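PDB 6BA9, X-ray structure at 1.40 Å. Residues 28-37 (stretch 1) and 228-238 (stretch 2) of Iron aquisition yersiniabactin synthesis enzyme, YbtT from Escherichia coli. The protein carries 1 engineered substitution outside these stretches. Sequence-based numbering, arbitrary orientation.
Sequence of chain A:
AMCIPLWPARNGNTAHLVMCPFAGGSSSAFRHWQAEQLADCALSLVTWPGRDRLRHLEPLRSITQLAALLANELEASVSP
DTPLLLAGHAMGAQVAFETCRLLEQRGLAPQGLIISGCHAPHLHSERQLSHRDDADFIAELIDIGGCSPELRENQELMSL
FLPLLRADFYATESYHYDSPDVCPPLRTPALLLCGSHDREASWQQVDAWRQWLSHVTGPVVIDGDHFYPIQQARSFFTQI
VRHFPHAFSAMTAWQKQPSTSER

Stretch 1, residues 28-37: SAFRHWQAEQ
Stretch 2 (228-238) YPIQQARSFFT

Stretch 1 opens with the end of a 3-10 segment at Ser28 and Ala29, passes Phe30 at phi/psi -108/15, and makes a short, weakly bonded helix over about residues 31-34, with phi near -60 to -75 and psi between -36 and -18. Its backbone bonds are mostly weak, such as Trp33 N to Phe30 O at 3.0 Å. Glu36 (-167/127) and Gln37 (-78/121) then run extended. Stretch 2 is two helical pieces, 228-231 and 233-238, broken at Gln232. That residue, at -123/48, leaves helical geometry after the first helix and serves as the N-cap position of the second, where Phe236 N donates to Gln232 O at 3.0 Å. The two stretches run in roughly the same direction, and their CA atoms come nearest at Phe30 and Ile230, 6.7 Å apart. About 467 Å² is buried between the stretches, counting both sides.

Trp33 is the centerpiece. Its CA-to-CB bond points sideways, but chi1 -76° (m) and chi2 6° carry the indole into a hole formed by Ile230, Ala233, Phe236 and Phe237. A large flat side chain suits this place because it can fill the pocket while its one polar atom still finds an acceptor: Trp33 NE1 donates to Pro229 O at 2.9 Å and 152°, with the carbonyl near the ring plane. Ala233 points toward stretch 1, and its small side chain lets the indole come close, with Ala233 CB 3.7 Å from Trp33 NE1. Phe237 (m, chi2 -73°) presents its edge to the indole face; the six-membered ring and the phenyl have centroids 4.8 Å apart and planes at 67°, and Phe237 CE2 reaches 3.6 Å from Trp33 CE2. Phe236 (t, chi2 79°) is nearly parallel to the indole, at 26°, but slid apart to a centroid distance of 5.8 Å, so the rings barely overlap.

Ile230 is the counterpart on stretch 2. With chi1 -65° (m) and chi2 161° (t), Ile230 CD1 sits over one face of the Phe30 ring, 4.2 Å from the centroid of that ring and 16° off its normal, a CH-pi contact. The same Ile230 CD1 lies 3.2 Å from Ala29 O. Phe30 (m, chi2 85°) is buried, and its ring end comes nearer to stretch 2 than its sideways CB direction suggests.

The CA-to-CB bond of His32 points toward stretch 2 (t, chi2 61°), and water 1 links His32 NE2, at 2.7 Å from the water O, to the break between the helices: the water donates to Ile230 O at 2.7 Å from its O and accepts from Ala233 N at 3.2 Å. Glu36, fully extended (t, t), meets the exposed Arg234 (m, t, t; chi4 -92°) in a salt bridge. Arg234 NH1 donates to Glu36 OE1 at 3.2 Å and 153°; Arg234 NH2 lies only 2.6 Å from Glu36 OE2, but its 117° angle makes that bond weak. Long side chains suit this span, pairing their charges beyond the aromatic cluster.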

# COMPACT_ATOMS: atom_id res chain seq x y z
N SER A 28 -8.77 8.57 -7.33
CA SER A 28 -8.36 9.29 -8.53
C SER A 28 -6.91 9.03 -8.90
O SER A 28 -6.55 9.09 -10.08
CB SER A 28 -8.63 10.78 -8.35
OG SER A 28 -7.90 11.31 -7.26
N ALA A 29 -6.05 8.75 -7.91
CA ALA A 29 -4.65 8.49 -8.18
C ALA A 29 -4.44 7.23 -9.00
O ALA A 29 -3.40 7.10 -9.66
CB ALA A 29 -3.87 8.42 -6.86
N PHE A 30 -5.41 6.31 -8.99
CA PHE A 30 -5.31 5.00 -9.63
C PHE A 30 -6.17 4.90 -10.89
O PHE A 30 -6.39 3.80 -11.41
CB PHE A 30 -5.61 3.90 -8.61
CG PHE A 30 -4.58 3.80 -7.54
CD1 PHE A 30 -4.65 4.60 -6.41
CD2 PHE A 30 -3.52 2.93 -7.65
CE1 PHE A 30 -3.69 4.54 -5.45
CE2 PHE A 30 -2.54 2.87 -6.67
CZ PHE A 30 -2.64 3.68 -5.56
N ARG A 31 -6.63 6.03 -11.42
CA ARG A 31 -7.49 6.01 -12.60
C ARG A 31 -6.80 5.34 -13.78
O ARG A 31 -7.45 4.66 -14.58
CB ARG A 31 -7.90 7.44 -12.95
CG ARG A 31 -8.84 7.56 -14.14
CD ARG A 31 -9.28 9.00 -14.35
NE ARG A 31 -9.64 9.63 -13.09
CZ ARG A 31 -10.86 9.62 -12.55
NH1 ARG A 31 -11.87 9.01 -13.16
NH2 ARG A 31 -11.06 10.23 -11.38
N HIS A 32 -5.48 5.52 -13.93
CA HIS A 32 -4.76 4.90 -15.04
C HIS A 32 -4.90 3.38 -15.01
O HIS A 32 -4.96 2.74 -16.07
CB HIS A 32 -3.29 5.31 -15.02
CG HIS A 32 -2.47 4.64 -16.07
ND1 HIS A 32 -2.71 4.80 -17.42
CD2 HIS A 32 -1.40 3.81 -15.98
CE1 HIS A 32 -1.84 4.09 -18.11
NE2 HIS A 32 -1.03 3.48 -17.26
N TRP A 33 -4.97 2.79 -13.82
CA TRP A 33 -5.20 1.35 -13.74
C TRP A 33 -6.55 0.96 -14.31
O TRP A 33 -6.71 -0.14 -14.84
CB TRP A 33 -5.10 0.87 -12.29
CG TRP A 33 -3.72 0.77 -11.74
CD1 TRP A 33 -2.55 1.14 -12.33
CD2 TRP A 33 -3.37 0.24 -10.46
NE1 TRP A 33 -1.49 0.88 -11.50
CE2 TRP A 33 -1.97 0.32 -10.34
CE3 TRP A 33 -4.11 -0.30 -9.40
CZ2 TRP A 33 -1.29 -0.13 -9.21
CZ3 TRP A 33 -3.44 -0.74 -8.29
CH2 TRP A 33 -2.05 -0.66 -8.20
N GLN A 34 -7.55 1.83 -14.19
CA GLN A 34 -8.86 1.53 -14.77
C GLN A 34 -8.88 1.69 -16.28
O GLN A 34 -9.79 1.16 -16.93
CB GLN A 34 -9.92 2.44 -14.15
CG GLN A 34 -10.10 2.20 -12.69
CD GLN A 34 -11.13 3.13 -12.07
OE1 GLN A 34 -10.80 4.24 -11.66
NE2 GLN A 34 -12.38 2.67 -12.03
N ALA A 35 -7.91 2.40 -16.87
CA ALA A 35 -7.90 2.55 -18.31
C ALA A 35 -7.70 1.22 -19.02
O ALA A 35 -8.06 1.09 -20.19
CB ALA A 35 -6.78 3.51 -18.73
N GLU A 36 -7.13 0.23 -18.33
CA GLU A 36 -6.76 -1.01 -19.01
C GLU A 36 -6.44 -2.11 -18.02
O GLU A 36 -5.60 -1.93 -17.14
CB GLU A 36 -5.55 -0.73 -19.90
CG GLU A 36 -5.07 -1.94 -20.67
CD GLU A 36 -3.86 -1.64 -21.55
OE1 GLU A 36 -3.54 -2.48 -22.41
OE2 GLU A 36 -3.22 -0.57 -21.37
N GLN A 37 -7.08 -3.27 -18.16
CA GLN A 37 -6.83 -4.41 -17.30
C GLN A 37 -5.53 -5.10 -17.71
O GLN A 37 -5.39 -5.55 -18.86
CB GLN A 37 -8.01 -5.37 -17.35
CG GLN A 37 -7.84 -6.60 -16.49
CD GLN A 37 -9.16 -7.20 -16.06
OE1 GLN A 37 -10.23 -6.76 -16.48
NE2 GLN A 37 -9.09 -8.21 -15.22
N TYR A 228 6.15 4.53 -9.56
CA TYR A 228 6.22 3.43 -10.52
C TYR A 228 4.99 2.52 -10.53
O TYR A 228 4.67 1.98 -11.60
CB TYR A 228 7.53 2.62 -10.38
CG TYR A 228 7.70 1.85 -9.07
CD1 TYR A 228 7.06 0.64 -8.87
CD2 TYR A 228 8.53 2.33 -8.07
CE1 TYR A 228 7.21 -0.07 -7.67
CE2 TYR A 228 8.70 1.63 -6.88
CZ TYR A 228 8.04 0.44 -6.69
OH TYR A 228 8.23 -0.21 -5.50
N PRO A 229 4.25 2.28 -9.44
CA PRO A 229 3.08 1.39 -9.58
C PRO A 229 2.06 1.90 -10.58
O PRO A 229 1.35 1.09 -11.21
CB PRO A 229 2.51 1.29 -8.16
CG PRO A 229 3.71 1.53 -7.29
CD PRO A 229 4.49 2.62 -8.02
N ILE A 230 1.95 3.21 -10.70
CA ILE A 230 1.01 3.86 -11.61
C ILE A 230 1.67 4.19 -12.94
O ILE A 230 1.18 3.80 -14.00
CB ILE A 230 0.43 5.11 -10.93
CG1 ILE A 230 -0.42 4.69 -9.72
CG2 ILE A 230 -0.40 5.93 -11.91
CD1 ILE A 230 -0.65 5.82 -8.71
N GLN A 231 2.82 4.85 -12.89
CA GLN A 231 3.50 5.29 -14.11
C GLN A 231 4.12 4.13 -14.88
O GLN A 231 4.31 4.23 -16.10
CB GLN A 231 4.56 6.33 -13.76
CG GLN A 231 4.01 7.52 -12.99
CD GLN A 231 3.15 8.40 -13.86
OE1 GLN A 231 3.52 8.69 -15.00
NE2 GLN A 231 2.00 8.82 -13.35
N GLN A 232 4.48 3.04 -14.20
CA GLN A 232 5.03 1.85 -14.82
C GLN A 232 4.15 0.65 -14.45
O GLN A 232 4.64 -0.42 -14.07
CB GLN A 232 6.48 1.64 -14.37
CG GLN A 232 7.42 2.79 -14.74
CD GLN A 232 7.51 3.02 -16.22
OE1 GLN A 232 7.41 2.08 -17.02
NE2 GLN A 232 7.70 4.27 -16.60
N ALA A 233 2.84 0.83 -14.59
CA ALA A 233 1.87 -0.20 -14.23
C ALA A 233 2.16 -1.53 -14.91
O ALA A 233 2.00 -2.59 -14.31
CB ALA A 233 0.47 0.27 -14.59
N ARG A 234 2.56 -1.51 -16.19
CA ARG A 234 2.82 -2.76 -16.88
C ARG A 234 3.92 -3.56 -16.19
O ARG A 234 3.78 -4.77 -15.98
CB ARG A 234 3.14 -2.50 -18.36
CG ARG A 234 1.94 -1.98 -19.12
CD ARG A 234 2.16 -1.90 -20.63
NE ARG A 234 1.19 -0.99 -21.23
CZ ARG A 234 0.00 -1.34 -21.72
NH1 ARG A 234 -0.40 -2.61 -21.72
NH2 ARG A 234 -0.79 -0.40 -22.22
N SER A 235 5.01 -2.90 -15.81
CA SER A 235 6.09 -3.57 -15.09
C SER A 235 5.63 -4.06 -13.71
O SER A 235 5.97 -5.17 -13.28
CB SER A 235 7.29 -2.63 -14.95
OG SER A 235 7.78 -2.25 -16.22
N PHE A 236 4.87 -3.22 -13.00
CA PHE A 236 4.38 -3.56 -11.66
C PHE A 236 3.54 -4.83 -11.70
O PHE A 236 3.80 -5.79 -10.97
CB PHE A 236 3.59 -2.35 -11.14
CG PHE A 236 3.07 -2.48 -9.72
CD1 PHE A 236 3.89 -2.27 -8.63
CD2 PHE A 236 1.71 -2.72 -9.50
CE1 PHE A 236 3.38 -2.34 -7.35
CE2 PHE A 236 1.21 -2.81 -8.21
CZ PHE A 236 2.05 -2.62 -7.14
N PHE A 237 2.53 -4.87 -12.56
CA PHE A 237 1.69 -6.06 -12.64
C PHE A 237 2.42 -7.26 -13.19
O PHE A 237 2.17 -8.38 -12.74
CB PHE A 237 0.37 -5.77 -13.37
CG PHE A 237 -0.55 -4.89 -12.56
CD1 PHE A 237 -1.21 -5.40 -11.46
CD2 PHE A 237 -0.71 -3.56 -12.88
CE1 PHE A 237 -2.04 -4.60 -10.70
CE2 PHE A 237 -1.53 -2.76 -12.13
CZ PHE A 237 -2.20 -3.28 -11.03
N THR A 238 3.34 -7.06 -14.14
CA THR A 238 4.14 -8.18 -14.64
C THR A 238 4.87 -8.88 -13.50
O THR A 238 4.85 -10.12 -13.41
CB THR A 238 5.14 -7.69 -15.67
OG1 THR A 238 4.44 -7.19 -16.80
CG2 THR A 238 6.05 -8.83 -16.10
O HOH W 1 1.58 2.99 -16.59